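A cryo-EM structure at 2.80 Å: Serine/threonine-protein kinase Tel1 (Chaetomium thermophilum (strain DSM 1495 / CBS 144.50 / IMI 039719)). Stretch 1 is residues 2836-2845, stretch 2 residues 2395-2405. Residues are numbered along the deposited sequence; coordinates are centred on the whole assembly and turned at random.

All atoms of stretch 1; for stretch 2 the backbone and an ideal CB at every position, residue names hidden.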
# COMPACT_ATOMS: atom_id res chain seq x y z
N GLN A 2836 14.52 18.45 8.57
CA GLN A 2836 15.74 18.86 7.90
C GLN A 2836 15.87 20.38 7.88
O GLN A 2836 16.96 20.92 8.09
CB GLN A 2836 15.76 18.30 6.48
CG GLN A 2836 16.97 18.68 5.66
CD GLN A 2836 18.22 17.95 6.10
OE1 GLN A 2836 18.15 16.91 6.75
NE2 GLN A 2836 19.38 18.49 5.74
N THR A 2837 14.76 21.08 7.64
CA THR A 2837 14.77 22.54 7.66
C THR A 2837 15.13 23.09 9.04
O THR A 2837 15.91 24.04 9.15
CB THR A 2837 13.41 23.07 7.23
OG1 THR A 2837 13.13 22.63 5.90
CG2 THR A 2837 13.40 24.56 7.27
N ILE A 2838 14.56 22.50 10.09
CA ILE A 2838 14.87 22.95 11.45
C ILE A 2838 16.34 22.73 11.77
O ILE A 2838 17.03 23.62 12.28
CB ILE A 2838 13.96 22.23 12.46
CG1 ILE A 2838 12.51 22.62 12.23
CG2 ILE A 2838 14.36 22.58 13.86
CD1 ILE A 2838 11.56 21.81 13.04
N LEU A 2839 16.86 21.54 11.46
CA LEU A 2839 18.27 21.29 11.75
C LEU A 2839 19.19 22.12 10.88
O LEU A 2839 20.30 22.47 11.30
CB LEU A 2839 18.59 19.81 11.59
CG LEU A 2839 17.81 18.83 12.46
CD1 LEU A 2839 18.39 17.46 12.30
CD2 LEU A 2839 17.82 19.24 13.90
N ASP A 2840 18.76 22.47 9.66
CA ASP A 2840 19.56 23.35 8.83
C ASP A 2840 19.61 24.75 9.41
O ASP A 2840 20.67 25.38 9.41
CB ASP A 2840 19.00 23.39 7.41
CG ASP A 2840 19.45 22.21 6.58
OD1 ASP A 2840 20.36 21.49 7.02
OD2 ASP A 2840 18.89 22.00 5.48
N SER A 2841 18.48 25.26 9.89
CA SER A 2841 18.52 26.52 10.62
C SER A 2841 19.47 26.43 11.80
O SER A 2841 20.11 27.42 12.16
CB SER A 2841 17.13 26.90 11.11
OG SER A 2841 16.85 26.27 12.34
N LEU A 2842 19.56 25.26 12.42
CA LEU A 2842 20.54 25.06 13.48
C LEU A 2842 21.96 25.08 12.95
O LEU A 2842 22.89 25.39 13.70
CB LEU A 2842 20.27 23.74 14.19
CG LEU A 2842 20.78 23.62 15.61
CD1 LEU A 2842 20.21 24.77 16.35
CD2 LEU A 2842 20.31 22.33 16.19
N ARG A 2843 22.16 24.72 11.69
CA ARG A 2843 23.51 24.63 11.14
C ARG A 2843 24.15 25.99 10.91
O ARG A 2843 25.37 26.09 10.89
CB ARG A 2843 23.47 23.84 9.83
CG ARG A 2843 24.79 23.25 9.43
CD ARG A 2843 24.88 23.10 7.92
NE ARG A 2843 23.87 22.20 7.37
CZ ARG A 2843 24.07 20.91 7.16
NH1 ARG A 2843 23.10 20.16 6.66
NH2 ARG A 2843 25.23 20.36 7.46
N HIS A 2844 23.34 27.03 10.72
CA HIS A 2844 23.83 28.39 10.54
C HIS A 2844 23.83 29.18 11.84
O HIS A 2844 23.77 30.41 11.81
CB HIS A 2844 22.99 29.11 9.49
CG HIS A 2844 22.86 28.35 8.21
ND1 HIS A 2844 21.65 28.11 7.60
CD2 HIS A 2844 23.80 27.76 7.43
CE1 HIS A 2844 21.85 27.41 6.50
NE2 HIS A 2844 23.14 27.19 6.38
N ASP A 2845 23.89 28.49 12.97
CA ASP A 2845 24.00 29.12 14.27
C ASP A 2845 25.46 29.01 14.70
O ASP A 2845 25.96 27.92 14.96
CB ASP A 2845 23.07 28.44 15.27
CG ASP A 2845 22.83 29.29 16.49
OD1 ASP A 2845 23.40 30.39 16.56
OD2 ASP A 2845 22.07 28.85 17.37
N UNK A 2395 9.37 31.00 7.04
CA UNK A 2395 10.32 31.93 7.64
C UNK A 2395 11.63 31.22 7.96
O UNK A 2395 12.71 31.76 7.72
CB UNK A 2395 9.73 32.56 8.91
N UNK A 2396 11.55 29.99 8.46
CA UNK A 2396 12.74 29.22 8.74
C UNK A 2396 13.48 28.86 7.46
O UNK A 2396 14.72 28.93 7.41
CB UNK A 2396 12.38 27.95 9.52
N UNK A 2397 12.75 28.49 6.42
CA UNK A 2397 13.37 28.15 5.15
C UNK A 2397 13.94 29.38 4.47
O UNK A 2397 15.06 29.33 3.93
CB UNK A 2397 12.36 27.46 4.23
N UNK A 2398 13.22 30.49 4.48
CA UNK A 2398 13.78 31.73 3.97
C UNK A 2398 15.04 32.10 4.72
O UNK A 2398 16.01 32.58 4.11
CB UNK A 2398 12.76 32.86 4.07
N UNK A 2399 15.05 31.92 6.03
CA UNK A 2399 16.21 32.32 6.83
C UNK A 2399 17.42 31.48 6.49
O UNK A 2399 18.52 32.00 6.32
CB UNK A 2399 15.90 32.21 8.32
N UNK A 2400 17.24 30.16 6.40
CA UNK A 2400 18.35 29.30 6.00
C UNK A 2400 18.87 29.70 4.63
O UNK A 2400 20.08 29.85 4.42
CB UNK A 2400 17.92 27.83 5.99
N UNK A 2401 17.96 29.91 3.68
CA UNK A 2401 18.36 30.24 2.32
C UNK A 2401 19.06 31.58 2.24
O UNK A 2401 19.98 31.76 1.43
CB UNK A 2401 17.14 30.24 1.40
N UNK A 2402 18.66 32.54 3.06
CA UNK A 2402 19.28 33.86 3.02
C UNK A 2402 20.63 33.85 3.71
O UNK A 2402 21.55 34.54 3.27
CB UNK A 2402 18.37 34.90 3.67
N UNK A 2403 20.77 33.11 4.80
CA UNK A 2403 22.05 33.07 5.49
C UNK A 2403 23.08 32.28 4.71
O UNK A 2403 24.28 32.54 4.84
CB UNK A 2403 21.88 32.47 6.89
N UNK A 2404 22.65 31.32 3.89
CA UNK A 2404 23.61 30.64 3.02
C UNK A 2404 24.18 31.59 1.97
O UNK A 2404 25.35 31.48 1.61
CB UNK A 2404 22.95 29.44 2.34
N UNK A 2405 23.36 32.51 1.48
CA UNK A 2405 23.72 33.41 0.39
C UNK A 2405 24.00 34.82 0.89
O UNK A 2405 23.64 35.80 0.24
CB UNK A 2405 22.61 33.44 -0.66

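The two helices run at 40° to each other, their axes approaching to 9.2 Å, and, as in any helix, only some positions of stretch 2 face stretch 1. Phi/psi is helical from 2395 to 2404, which disfavours proline and glycine without singling out any one residue.

At 2395 the ideal CB has no atom of stretch 1 within 5.5 Å. Stretch 1 therefore sets no preference, and the residue is Ala 2395.

Position 2396 points toward stretch 1. Its ideal CB lies 4.2 Å from Thr 2837 CG2 and 5.1 Å from Ser 2841 CB, and Ile 2838 lies within reach of a longer chain. The Ser 2841 hydroxyl is already engaged, OG donating to Ile 2838 O at 2.7 Å, so the surface on offer is largely carbon. Leucine, isoleucine, valine or methionine would suit. The residue is Leu 2396: CD1 packs 3.6 Å from Ser 2841 CB, and CD2 lies 3.8 Å from Ile 2838 CG1.

The CB at 2397 points sideways, 4.3 Å from Thr 2837 CG2. A methyl beside the root and space beyond it allow a long chain, aliphatic at its base, with a polar or apolar end. Arg 2397 leans its CB on that methyl, and its guanidinium is hydrogen-bonded elsewhere in the structure.

Positions 2398 and 2399 have nothing of stretch 1 within 5.5 Å of their ideal CB atoms, so many residues would do; they are Phe 2398 and Met 2399, whose end leads away.

At 2400 the backbones come close, with Ser 2841 CA 5.4 Å from the CA here. The ideal CB is 4.0 Å from His 2844 CE1, 4.7 Å from Ser 2841 N and 4.8 Å from Asp 2840 CB. With neighbours at this range, a small residue such as alanine or serine fits readily. The residue is Ala 2400, whose carbonyl O lies 3.7 Å from His 2844 CE1.

The CB at 2401 points away, and 2402 is out of reach; stretch 1 limits neither, and they hold Leu 2401 and Trp 2402.

Position 2403 points toward stretch 1, its ideal CB 4.4 Å from His 2844 CB. A branched aliphatic or methionine could pack there. Leu 2403 brings CD1 to 4.1 Å from His 2844 CB.

At 2404 the CB points sideways, 4.6 Å from His 2844 NE2. An imidazole nearby could accommodate an acidic, amide or other flexible chain. Glu 2404 extends nearer, its CG 3.3 Å from His 2844 NE2, but no hydrogen bond or salt bridge joins the pair.

Position 2405, out of reach, has left helical phi/psi at -105/38; many residues would do, and it is Lys 2405.

Stretch 2, residues 2395-2405: ALRFMALWLEK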
# COMPACT_ATOMS: atom_id res chain seq x y z
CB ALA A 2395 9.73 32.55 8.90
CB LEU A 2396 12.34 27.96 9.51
CG LEU A 2396 13.32 27.36 10.49
CD1 LEU A 2396 13.85 28.44 11.37
CD2 LEU A 2396 12.61 26.34 11.31
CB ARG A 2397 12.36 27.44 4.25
CG ARG A 2397 12.92 27.04 2.91
CD ARG A 2397 14.24 26.33 3.04
NE ARG A 2397 14.95 26.30 1.77
CZ ARG A 2397 16.24 26.01 1.64
NH1 ARG A 2397 16.80 26.01 0.44
NH2 ARG A 2397 16.97 25.74 2.70
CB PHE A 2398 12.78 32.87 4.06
CG PHE A 2398 13.43 34.22 3.99
CD1 PHE A 2398 13.85 34.74 2.79
CD2 PHE A 2398 13.66 34.94 5.14
CE1 PHE A 2398 14.46 35.95 2.74
CE2 PHE A 2398 14.27 36.16 5.08
CZ PHE A 2398 14.67 36.66 3.88
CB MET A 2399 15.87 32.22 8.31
CG MET A 2399 16.82 32.96 9.21
SD MET A 2399 17.12 34.62 8.60
CE MET A 2399 15.49 35.33 8.72
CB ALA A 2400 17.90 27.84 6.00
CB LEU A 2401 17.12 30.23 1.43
CG LEU A 2401 17.31 30.41 -0.06
CD1 LEU A 2401 18.03 29.22 -0.62
CD2 LEU A 2401 15.96 30.56 -0.68
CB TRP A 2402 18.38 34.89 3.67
CG TRP A 2402 18.91 36.27 3.62
CD1 TRP A 2402 19.67 36.82 2.64
CD2 TRP A 2402 18.73 37.29 4.61
NE1 TRP A 2402 19.96 38.12 2.95
CE2 TRP A 2402 19.40 38.43 4.16
CE3 TRP A 2402 18.07 37.34 5.83
CZ2 TRP A 2402 19.43 39.61 4.88
CZ3 TRP A 2402 18.09 38.51 6.54
CH2 TRP A 2402 18.76 39.63 6.07
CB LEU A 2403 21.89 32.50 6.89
CG LEU A 2403 21.05 33.31 7.88
CD1 LEU A 2403 21.23 32.79 9.28
CD2 LEU A 2403 21.41 34.78 7.82
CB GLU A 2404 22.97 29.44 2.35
CG GLU A 2404 22.79 28.25 3.26
CD GLU A 2404 22.01 27.13 2.61
OE1 GLU A 2404 21.78 27.20 1.38
OE2 GLU A 2404 21.62 26.18 3.32
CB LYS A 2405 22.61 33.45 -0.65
CG LYS A 2405 22.14 32.10 -1.09
CD LYS A 2405 23.20 31.40 -1.87
CE LYS A 2405 22.68 30.12 -2.45
NZ LYS A 2405 23.59 29.62 -3.49
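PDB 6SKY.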